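Local structure of capsular polysaccharide export system protein KpsC (Thermosulfurimonas dismutans, 6MGD) at residues P86-A91 with L296-V301; E121-V126 with L289-L294; V301-G306 with I315-N320. The protein is a GT-B-type glycosyltransferase that probably adds Kdo through beta-2,7 linkages in building the glycolipid anchor of Gram-negative bacterial capsules. All coordinates share one frame; numbering follows the deposited sequence.

Contact 1 of 3, residues P86-A91 with L296-V301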
loop_
_atom_site.group_PDB
_atom_site.type_symbol
_atom_site.label_atom_id
_atom_site.label_comp_id
_atom_site.label_asym_id
_atom_site.label_seq_id
_atom_site.Cartn_x
_atom_site.Cartn_y
_atom_site.Cartn_z
ATOM N N PRO A 86 12.925 2.097 7.929
ATOM C CA PRO A 86 12.355 1.267 6.865
ATOM C C PRO A 86 13.400 0.381 6.202
ATOM O O PRO A 86 14.513 0.815 5.897
ATOM C CB PRO A 86 11.782 2.291 5.878
ATOM C CG PRO A 86 11.594 3.539 6.684
ATOM C CD PRO A 86 12.709 3.536 7.684
ATOM N N ILE A 87 13.026 -0.880 5.990
ATOM C CA ILE A 87 13.831 -1.770 5.163
ATOM C C ILE A 87 13.409 -1.699 3.701
ATOM O O ILE A 87 14.200 -2.057 2.816
ATOM C CB ILE A 87 13.755 -3.218 5.682
ATOM C CG1 ILE A 87 14.923 -4.047 5.146
ATOM C CG2 ILE A 87 12.428 -3.860 5.299
ATOM C CD1 ILE A 87 15.042 -5.416 5.774
ATOM N N SER A 88 12.196 -1.229 3.422
ATOM C CA SER A 88 11.678 -1.126 2.067
ATOM C C SER A 88 11.227 0.301 1.797
ATOM O O SER A 88 10.672 0.965 2.679
ATOM C CB SER A 88 10.510 -2.092 1.845
ATOM O OG SER A 88 10.126 -2.122 0.482
ATOM N N LEU A 89 11.470 0.766 0.576
ATOM C CA LEU A 89 11.030 2.082 0.138
ATOM C C LEU A 89 10.443 1.964 -1.259
ATOM O O LEU A 89 10.926 1.177 -2.079
ATOM C CB LEU A 89 12.182 3.096 0.140
ATOM C CG LEU A 89 11.807 4.544 -0.179
ATOM C CD1 LEU A 89 10.918 5.117 0.913
ATOM C CD2 LEU A 89 13.049 5.396 -0.372
ATOM N N VAL A 90 9.396 2.743 -1.522
ATOM C CA VAL A 90 8.736 2.786 -2.821
ATOM C C VAL A 90 9.120 4.087 -3.513
ATOM O O VAL A 90 8.950 5.172 -2.944
ATOM C CB VAL A 90 7.208 2.667 -2.677
ATOM C CG1 VAL A 90 6.513 3.235 -3.900
ATOM C CG2 VAL A 90 6.807 1.211 -2.451
ATOM N N ALA A 91 9.640 3.979 -4.734
ATOM C CA ALA A 91 10.038 5.137 -5.534
ATOM C C ALA A 91 9.349 5.022 -6.888
ATOM O O ALA A 91 9.781 4.251 -7.749
ATOM C CB ALA A 91 11.553 5.217 -5.687
ATOM N N LEU A 296 9.465 -6.366 -7.580
ATOM C CA LEU A 296 10.007 -5.399 -8.530
ATOM C C LEU A 296 9.741 -3.951 -8.139
ATOM O O LEU A 296 10.621 -3.101 -8.306
ATOM C CB LEU A 296 9.430 -5.654 -9.927
ATOM C CG LEU A 296 9.842 -6.946 -10.630
ATOM C CD1 LEU A 296 8.991 -7.170 -11.869
ATOM C CD2 LEU A 296 11.314 -6.900 -10.997
ATOM N N TYR A 297 8.547 -3.653 -7.620
ATOM C CA TYR A 297 8.164 -2.259 -7.395
ATOM C C TYR A 297 8.975 -1.590 -6.291
ATOM O O TYR A 297 9.533 -0.507 -6.538
ATOM C CB TYR A 297 6.657 -2.181 -7.128
ATOM C CG TYR A 297 6.095 -0.788 -6.976
ATOM C CD1 TYR A 297 6.247 0.161 -7.982
ATOM C CD2 TYR A 297 5.377 -0.433 -5.840
ATOM C CE1 TYR A 297 5.717 1.434 -7.851
ATOM C CE2 TYR A 297 4.840 0.834 -5.701
ATOM C CZ TYR A 297 5.014 1.764 -6.708
ATOM O OH TYR A 297 4.485 3.026 -6.569
ATOM N N PRO A 298 9.085 -2.139 -5.080
ATOM C CA PRO A 298 9.782 -1.419 -4.013
ATOM C C PRO A 298 11.264 -1.760 -3.949
ATOM O O PRO A 298 11.713 -2.823 -4.383
ATOM C CB PRO A 298 9.061 -1.897 -2.741
ATOM C CG PRO A 298 8.220 -3.102 -3.164
ATOM C CD PRO A 298 8.580 -3.427 -4.580
ATOM N N MET A 299 12.023 -0.820 -3.398
ATOM C CA MET A 299 13.428 -1.043 -3.099
ATOM C C MET A 299 13.573 -1.702 -1.730
ATOM O O MET A 299 12.680 -1.633 -0.883
ATOM C CB MET A 299 14.207 0.275 -3.133
ATOM C CG MET A 299 14.252 0.939 -4.497
ATOM S SD MET A 299 15.066 2.551 -4.481
ATOM C CE MET A 299 13.966 3.474 -3.411
ATOM N N TYR A 300 14.713 -2.358 -1.527
ATOM C CA TYR A 300 15.028 -2.987 -0.250
ATOM C C TYR A 300 16.494 -2.747 0.069
ATOM O O TYR A 300 17.367 -3.056 -0.747
ATOM C CB TYR A 300 14.734 -4.493 -0.273
ATOM C CG TYR A 300 13.284 -4.855 -0.525
ATOM C CD1 TYR A 300 12.833 -5.145 -1.807
ATOM C CD2 TYR A 300 12.370 -4.917 0.520
ATOM C CE1 TYR A 300 11.511 -5.481 -2.044
ATOM C CE2 TYR A 300 11.045 -5.253 0.295
ATOM C CZ TYR A 300 10.621 -5.533 -0.990
ATOM O OH TYR A 300 9.302 -5.865 -1.221
ATOM N N VAL A 301 16.760 -2.195 1.251
ATOM C CA VAL A 301 18.118 -1.946 1.724
ATOM C C VAL A 301 18.289 -2.627 3.073
ATOM O O VAL A 301 17.443 -2.475 3.961
ATOM C CB VAL A 301 18.423 -0.438 1.832
ATOM C CG1 VAL A 301 19.700 -0.206 2.631
ATOM C CG2 VAL A 301 18.544 0.176 0.447
HETATM O O HOH W 1 8.106 -3.679 0.488
#

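Contact 2 of 3, residues E121-V126 with L289-L294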
loop_
_atom_site.group_PDB
_atom_site.type_symbol
_atom_site.label_atom_id
_atom_site.label_comp_id
_atom_site.label_asym_id
_atom_site.label_seq_id
_atom_site.Cartn_x
_atom_site.Cartn_y
_atom_site.Cartn_z
ATOM N N GLU A 121 8.808 -18.152 -9.278
ATOM C CA GLU A 121 9.226 -19.019 -8.181
ATOM C C GLU A 121 9.413 -18.219 -6.898
ATOM O O GLU A 121 8.899 -18.596 -5.838
ATOM C CB GLU A 121 10.520 -19.751 -8.541
ATOM C CG GLU A 121 10.517 -20.440 -9.895
ATOM C CD GLU A 121 9.427 -21.484 -10.030
ATOM O OE1 GLU A 121 8.939 -21.687 -11.162
ATOM O OE2 GLU A 121 9.056 -22.100 -9.007
ATOM N N ARG A 122 10.152 -17.109 -6.977
ATOM C CA ARG A 122 10.374 -16.277 -5.800
ATOM C C ARG A 122 9.057 -15.773 -5.225
ATOM O O ARG A 122 8.870 -15.761 -4.004
ATOM C CB ARG A 122 11.280 -15.100 -6.152
ATOM C CG ARG A 122 12.656 -15.482 -6.659
ATOM C CD ARG A 122 13.366 -14.246 -7.171
ATOM N NE ARG A 122 13.165 -13.114 -6.268
ATOM C CZ ARG A 122 13.350 -11.844 -6.610
ATOM N NH1 ARG A 122 13.736 -11.538 -7.841
ATOM N NH2 ARG A 122 13.143 -10.880 -5.723
ATOM N N ALA A 123 8.134 -15.352 -6.094
ATOM C CA ALA A 123 6.835 -14.879 -5.624
ATOM C C ALA A 123 6.108 -15.959 -4.837
ATOM O O ALA A 123 5.482 -15.676 -3.810
ATOM C CB ALA A 123 5.986 -14.410 -6.805
ATOM N N GLN A 124 6.184 -17.210 -5.299
ATOM C CA GLN A 124 5.564 -18.299 -4.554
ATOM C C GLN A 124 6.291 -18.561 -3.241
ATOM O O GLN A 124 5.654 -18.912 -2.241
ATOM C CB GLN A 124 5.519 -19.565 -5.406
ATOM C CG GLN A 124 4.705 -20.685 -4.782
ATOM C CD GLN A 124 3.317 -20.227 -4.369
ATOM O OE1 GLN A 124 2.608 -19.579 -5.139
ATOM N NE2 GLN A 124 2.926 -20.556 -3.143
ATOM N N ARG A 125 7.616 -18.392 -3.223
ATOM C CA ARG A 125 8.363 -18.533 -1.978
ATOM C C ARG A 125 8.018 -17.417 -0.998
ATOM O O ARG A 125 7.911 -17.656 0.211
ATOM C CB ARG A 125 9.866 -18.551 -2.266
ATOM C CG ARG A 125 10.322 -19.673 -3.197
ATOM C CD ARG A 125 10.775 -20.910 -2.436
ATOM N NE ARG A 125 9.711 -21.486 -1.618
ATOM C CZ ARG A 125 8.821 -22.368 -2.059
ATOM N NH1 ARG A 125 7.890 -22.839 -1.242
ATOM N NH2 ARG A 125 8.859 -22.780 -3.319
ATOM N N VAL A 126 7.839 -16.192 -1.501
ATOM C CA VAL A 126 7.510 -15.069 -0.627
ATOM C C VAL A 126 6.117 -15.240 -0.035
ATOM O O VAL A 126 5.879 -14.911 1.133
ATOM C CB VAL A 126 7.647 -13.740 -1.393
ATOM C CG1 VAL A 126 7.126 -12.578 -0.556
ATOM C CG2 VAL A 126 9.097 -13.502 -1.784
ATOM N N LEU A 289 0.736 -10.677 -8.984
ATOM C CA LEU A 289 0.572 -9.526 -8.100
ATOM C C LEU A 289 1.761 -9.392 -7.155
ATOM O O LEU A 289 2.338 -8.308 -7.011
ATOM C CB LEU A 289 -0.730 -9.661 -7.309
ATOM C CG LEU A 289 -1.545 -8.413 -6.942
ATOM C CD1 LEU A 289 -2.304 -8.634 -5.635
ATOM C CD2 LEU A 289 -0.697 -7.149 -6.869
ATOM N N VAL A 290 2.144 -10.494 -6.506
ATOM C CA VAL A 290 3.235 -10.455 -5.538
ATOM C C VAL A 290 4.556 -10.130 -6.225
ATOM O O VAL A 290 5.327 -9.289 -5.746
ATOM C CB VAL A 290 3.299 -11.785 -4.765
ATOM C CG1 VAL A 290 4.612 -11.903 -3.999
ATOM C CG2 VAL A 290 2.111 -11.894 -3.818
ATOM N N ALA A 291 4.835 -10.780 -7.359
ATOM C CA ALA A 291 6.075 -10.510 -8.081
ATOM C C ALA A 291 6.183 -9.047 -8.486
ATOM O O ALA A 291 7.287 -8.494 -8.524
ATOM C CB ALA A 291 6.177 -11.409 -9.312
ATOM N N GLY A 292 5.056 -8.404 -8.787
ATOM C CA GLY A 292 5.067 -7.007 -9.172
ATOM C C GLY A 292 5.083 -6.059 -7.990
ATOM O O GLY A 292 5.905 -5.140 -7.936
ATOM N N ALA A 293 4.188 -6.283 -7.027
ATOM C CA ALA A 293 4.036 -5.349 -5.915
ATOM C C ALA A 293 5.164 -5.478 -4.896
ATOM O O ALA A 293 5.602 -4.471 -4.329
ATOM C CB ALA A 293 2.684 -5.562 -5.235
ATOM N N LEU A 294 5.640 -6.698 -4.645
ATOM C CA LEU A 294 6.619 -6.940 -3.591
ATOM C C LEU A 294 8.047 -7.090 -4.093
ATOM O O LEU A 294 8.980 -6.680 -3.394
ATOM C CB LEU A 294 6.245 -8.197 -2.797
ATOM C CG LEU A 294 5.079 -8.052 -1.822
ATOM C CD1 LEU A 294 4.829 -9.352 -1.079
ATOM C CD2 LEU A 294 5.356 -6.921 -0.848
#

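Contact 3 of 3, residues V301-G306 with I315-N320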
loop_
_atom_site.group_PDB
_atom_site.type_symbol
_atom_site.label_atom_id
_atom_site.label_comp_id
_atom_site.label_asym_id
_atom_site.label_seq_id
_atom_site.Cartn_x
_atom_site.Cartn_y
_atom_site.Cartn_z
ATOM N N VAL A 301 16.760 -2.195 1.251
ATOM C CA VAL A 301 18.118 -1.946 1.724
ATOM C C VAL A 301 18.289 -2.627 3.073
ATOM O O VAL A 301 17.443 -2.475 3.961
ATOM C CB VAL A 301 18.423 -0.438 1.832
ATOM C CG1 VAL A 301 19.700 -0.206 2.631
ATOM C CG2 VAL A 301 18.544 0.176 0.447
ATOM N N SER A 302 19.380 -3.375 3.222
ATOM C CA SER A 302 19.633 -4.112 4.453
ATOM C C SER A 302 19.779 -3.169 5.641
ATOM O O SER A 302 20.423 -2.121 5.549
ATOM C CB SER A 302 20.898 -4.958 4.305
ATOM O OG SER A 302 21.288 -5.507 5.551
ATOM N N LEU A 303 19.179 -3.555 6.769
ATOM C CA LEU A 303 19.317 -2.769 7.989
ATOM C C LEU A 303 20.692 -2.923 8.625
ATOM O O LEU A 303 21.092 -2.063 9.417
ATOM C CB LEU A 303 18.244 -3.170 9.003
ATOM C CG LEU A 303 16.777 -3.052 8.593
ATOM C CD1 LEU A 303 15.883 -3.626 9.681
ATOM C CD2 LEU A 303 16.407 -1.605 8.305
ATOM N N ILE A 304 21.425 -3.985 8.295
ATOM C CA ILE A 304 22.677 -4.296 8.975
ATOM C C ILE A 304 23.848 -3.601 8.292
ATOM O O ILE A 304 24.602 -2.862 8.935
ATOM C CB ILE A 304 22.904 -5.817 9.044
ATOM C CG1 ILE A 304 21.828 -6.480 9.908
ATOM C CG2 ILE A 304 24.296 -6.126 9.587
ATOM C CD1 ILE A 304 22.091 -7.945 10.187
ATOM N N ASP A 305 24.019 -3.839 6.988
ATOM C CA ASP A 305 25.150 -3.281 6.258
ATOM C C ASP A 305 24.785 -2.144 5.316
ATOM O O ASP A 305 25.682 -1.415 4.886
ATOM C CB ASP A 305 25.869 -4.378 5.457
ATOM C CG ASP A 305 24.913 -5.250 4.664
ATOM O OD1 ASP A 305 24.206 -4.722 3.778
ATOM O OD2 ASP A 305 24.877 -6.472 4.922
ATOM N N GLY A 306 23.508 -1.973 4.987
ATOM C CA GLY A 306 23.091 -0.880 4.132
ATOM C C GLY A 306 23.154 -1.147 2.647
ATOM O O GLY A 306 23.089 -0.195 1.860
ATOM N N ILE A 315 12.852 -10.090 4.243
ATOM C CA ILE A 315 12.031 -10.863 5.167
ATOM C C ILE A 315 12.913 -11.630 6.144
ATOM O O ILE A 315 12.629 -11.680 7.346
ATOM C CB ILE A 315 11.089 -11.799 4.390
ATOM C CG1 ILE A 315 10.068 -10.981 3.597
ATOM C CG2 ILE A 315 10.397 -12.773 5.336
ATOM C CD1 ILE A 315 9.097 -11.821 2.800
ATOM N N PHE A 316 14.004 -12.224 5.647
ATOM C CA PHE A 316 14.925 -12.942 6.523
ATOM C C PHE A 316 15.504 -12.022 7.592
ATOM O O PHE A 316 15.695 -12.438 8.741
ATOM C CB PHE A 316 16.050 -13.573 5.703
ATOM C CG PHE A 316 15.591 -14.660 4.773
ATOM C CD1 PHE A 316 14.497 -15.448 5.089
ATOM C CD2 PHE A 316 16.258 -14.894 3.580
ATOM C CE1 PHE A 316 14.076 -16.448 4.232
ATOM C CE2 PHE A 316 15.842 -15.893 2.720
ATOM C CZ PHE A 316 14.749 -16.671 3.046
ATOM N N GLU A 317 15.789 -10.768 7.232
ATOM C CA GLU A 317 16.336 -9.832 8.209
ATOM C C GLU A 317 15.300 -9.467 9.264
ATOM O O GLU A 317 15.618 -9.409 10.457
ATOM C CB GLU A 317 16.856 -8.580 7.505
ATOM C CG GLU A 317 18.368 -8.479 7.495
ATOM C CD GLU A 317 18.874 -7.261 6.750
ATOM O OE1 GLU A 317 18.451 -6.132 7.079
ATOM O OE2 GLU A 317 19.697 -7.439 5.828
ATOM N N LEU A 318 14.059 -9.216 8.844
ATOM C CA LEU A 318 12.998 -8.913 9.802
ATOM C C LEU A 318 12.655 -10.135 10.638
ATOM O O LEU A 318 12.337 -10.018 11.827
ATOM C CB LEU A 318 11.759 -8.404 9.064
ATOM C CG LEU A 318 11.543 -6.894 8.973
ATOM C CD1 LEU A 318 12.860 -6.145 8.971
ATOM C CD2 LEU A 318 10.745 -6.563 7.726
ATOM N N VAL A 319 12.716 -11.317 10.028
ATOM C CA VAL A 319 12.440 -12.550 10.751
ATOM C C VAL A 319 13.527 -12.819 11.790
ATOM O O VAL A 319 13.233 -13.192 12.932
ATOM C CB VAL A 319 12.288 -13.710 9.749
ATOM C CG1 VAL A 319 12.515 -14.991 10.424
ATOM C CG2 VAL A 319 10.897 -13.719 9.154
ATOM N N ASN A 320 14.793 -12.621 11.424
ATOM C CA ASN A 320 15.885 -12.767 12.380
ATOM C C ASN A 320 15.995 -11.591 13.343
ATOM O O ASN A 320 16.821 -11.640 14.262
ATOM C CB ASN A 320 17.215 -12.958 11.644
ATOM C CG ASN A 320 17.395 -14.373 11.130
ATOM O OD1 ASN A 320 17.711 -15.287 11.894
ATOM N ND2 ASN A 320 17.195 -14.564 9.831
#

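Contact 1 of 3, residues P86-A91 with L296-V301
L89 and M299 form the hydrogen-bonded pair of a short antiparallel ladder, a compact example of main-chain bonds setting a register that side chains then fill. M299 N donates to L89 O over 2.6 Å, nearly along the C=O axis, whereas L89 N approaches M299 O at 3.1 Å from 42° above the carbonyl plane. The hydroxyl S88 OG also lies 2.9 Å from M299 O. Past the regular strands, V301 N adds a bond of 3.0 Å to I87 O.

S88 OG stands anti to its backbone N (chi1 -172°), which sets it 3.3 Å from Y300 CE2 on the neighbouring ring; a water joins this hydroxyl to Y300 OH. On the same face of the sheet, V90 CG1 rests 3.4 Å from Y297 CE2. On the other face L89 and M299 lie side by side, and the bend at M299 chi3 (-63°) brings CE to 3.7 Å from A91 CB.

Farther out, Y297 OH bonds to D92, and Y300 OH makes a probable, though doubtfully short, bond to L294 O, while I17 and F20 of helix 11-20 pack on L89. S88 and V90 are bonded through their backbones to G72 and E70, in and just after strand 64-71. The returning chain thus forms the outermost, antiparallel strand of the N-terminal sheet, consistent with a GT-B fold.

Contact 2 of 3, residues E121-V126 with L289-L294
A123 meets A291 and V126 meets L294 where two helices cross almost perpendicularly, at 87° and with axes 8.6 Å apart. The pair illustrates how small residues let helices approach closely at one point while larger ones fill the space beside it.

L294 can be followed outward. Its CB is directed toward helix segment 121-126, and CG continues anti to the carbonyl carbon, beside the backbone N (chi1 -75°). From there CD1 extends anti to CA (chi2 -179°) and arrives 4.0 Å from V126 CG1, the two side chains crossing obliquely. The same leucine also packs on L130 of helix 117-132, on F248 and on F73 and I74, and is thus enclosed by several parts of the fold.

The same V126 methyl has a looser neighbour in V290 CG1, at 4.3 Å. That V290 branch lies mainly over A123, with its CG1 3.9 Å from A123 O and 4.0 Å from A123 CB. At the near point A123 CB touches A291 CB at 3.9 Å and comes within 3.8 Å of A291 N, a methyl set directly against backbone. No hydrogen bond spans the crossing; its side chains are all apolar, meeting each other and patches of backbone. Charge is kept to its margin, where R122 forms a salt bridge with E312.

Helix 117-132 precedes the parallel C-terminal sheet and helix 286-296 follows it, just before the chain rejoins the N-terminal sheet. Such packing of segments that link the two domains is consistent with a GT-B architecture.

Contact 3 of 3, residues V301-G306 with I315-N320
The carboxylate of E317 is held edge-on by the turn at S302 and L303, with hydrocarbon over both of its faces. At the edge, L303 N donates to OE1 over 2.7 Å through the syn lone pair, with an N-H...O angle of 151°. S302 OG donates to OE2 at 2.5 Å, also on the syn side but 28° out of the plane. I304 CG1 lies over one face, 4.4 Å from E317 CD, and I87 CD1 sits over OE1 on the opposite face. With one bond to each oxygen, the group is fixed in rotation as well as position. E317 can reach this far because its CD is anti to CA (chi2 178°).

S302 OG acts in both senses, for it also accepts from I304 N at 3.1 Å. This is an ST turn, here shaping the loop that leads from strand 298-300 to helix 311-322, and it shows how one hydroxyl can order a turn while presenting its proton to a helix side chain. Nearby D305 OD2 is 5.3 Å from E317 OE2, a like charge that might slightly raise the carboxylate's proton affinity, whereas the two donors should lower it.

Beside the polar grip, L303 CD1 touches L318 CD1 at 4.0 Å, the two leucines crossing at about a right angle. L318 packs on L79 as well.

Overall arrangement
Contacts 1 and 2 are buried, whereas contact 3 lies at the surface, and their chemistry follows: a main-chain ladder in contact 1, packing of apolar side chains without a cross-bond in contact 2, and a carboxylate gripped by a turn in contact 3. One run of chain supplies at least one side of each, since helix 286-296, strand 298-300 and helix 311-322 follow one another. Contacts 1 and 2 meet where Y297 N probably bonds to G292 O. Contacts 1 and 3 share V301, and I87 CD1 packs on L318 CD1. V126 CG1 links contact 2 to contact 3 through I315 CD1, 4.0 Å away, so helix 117-132 touches both later helices.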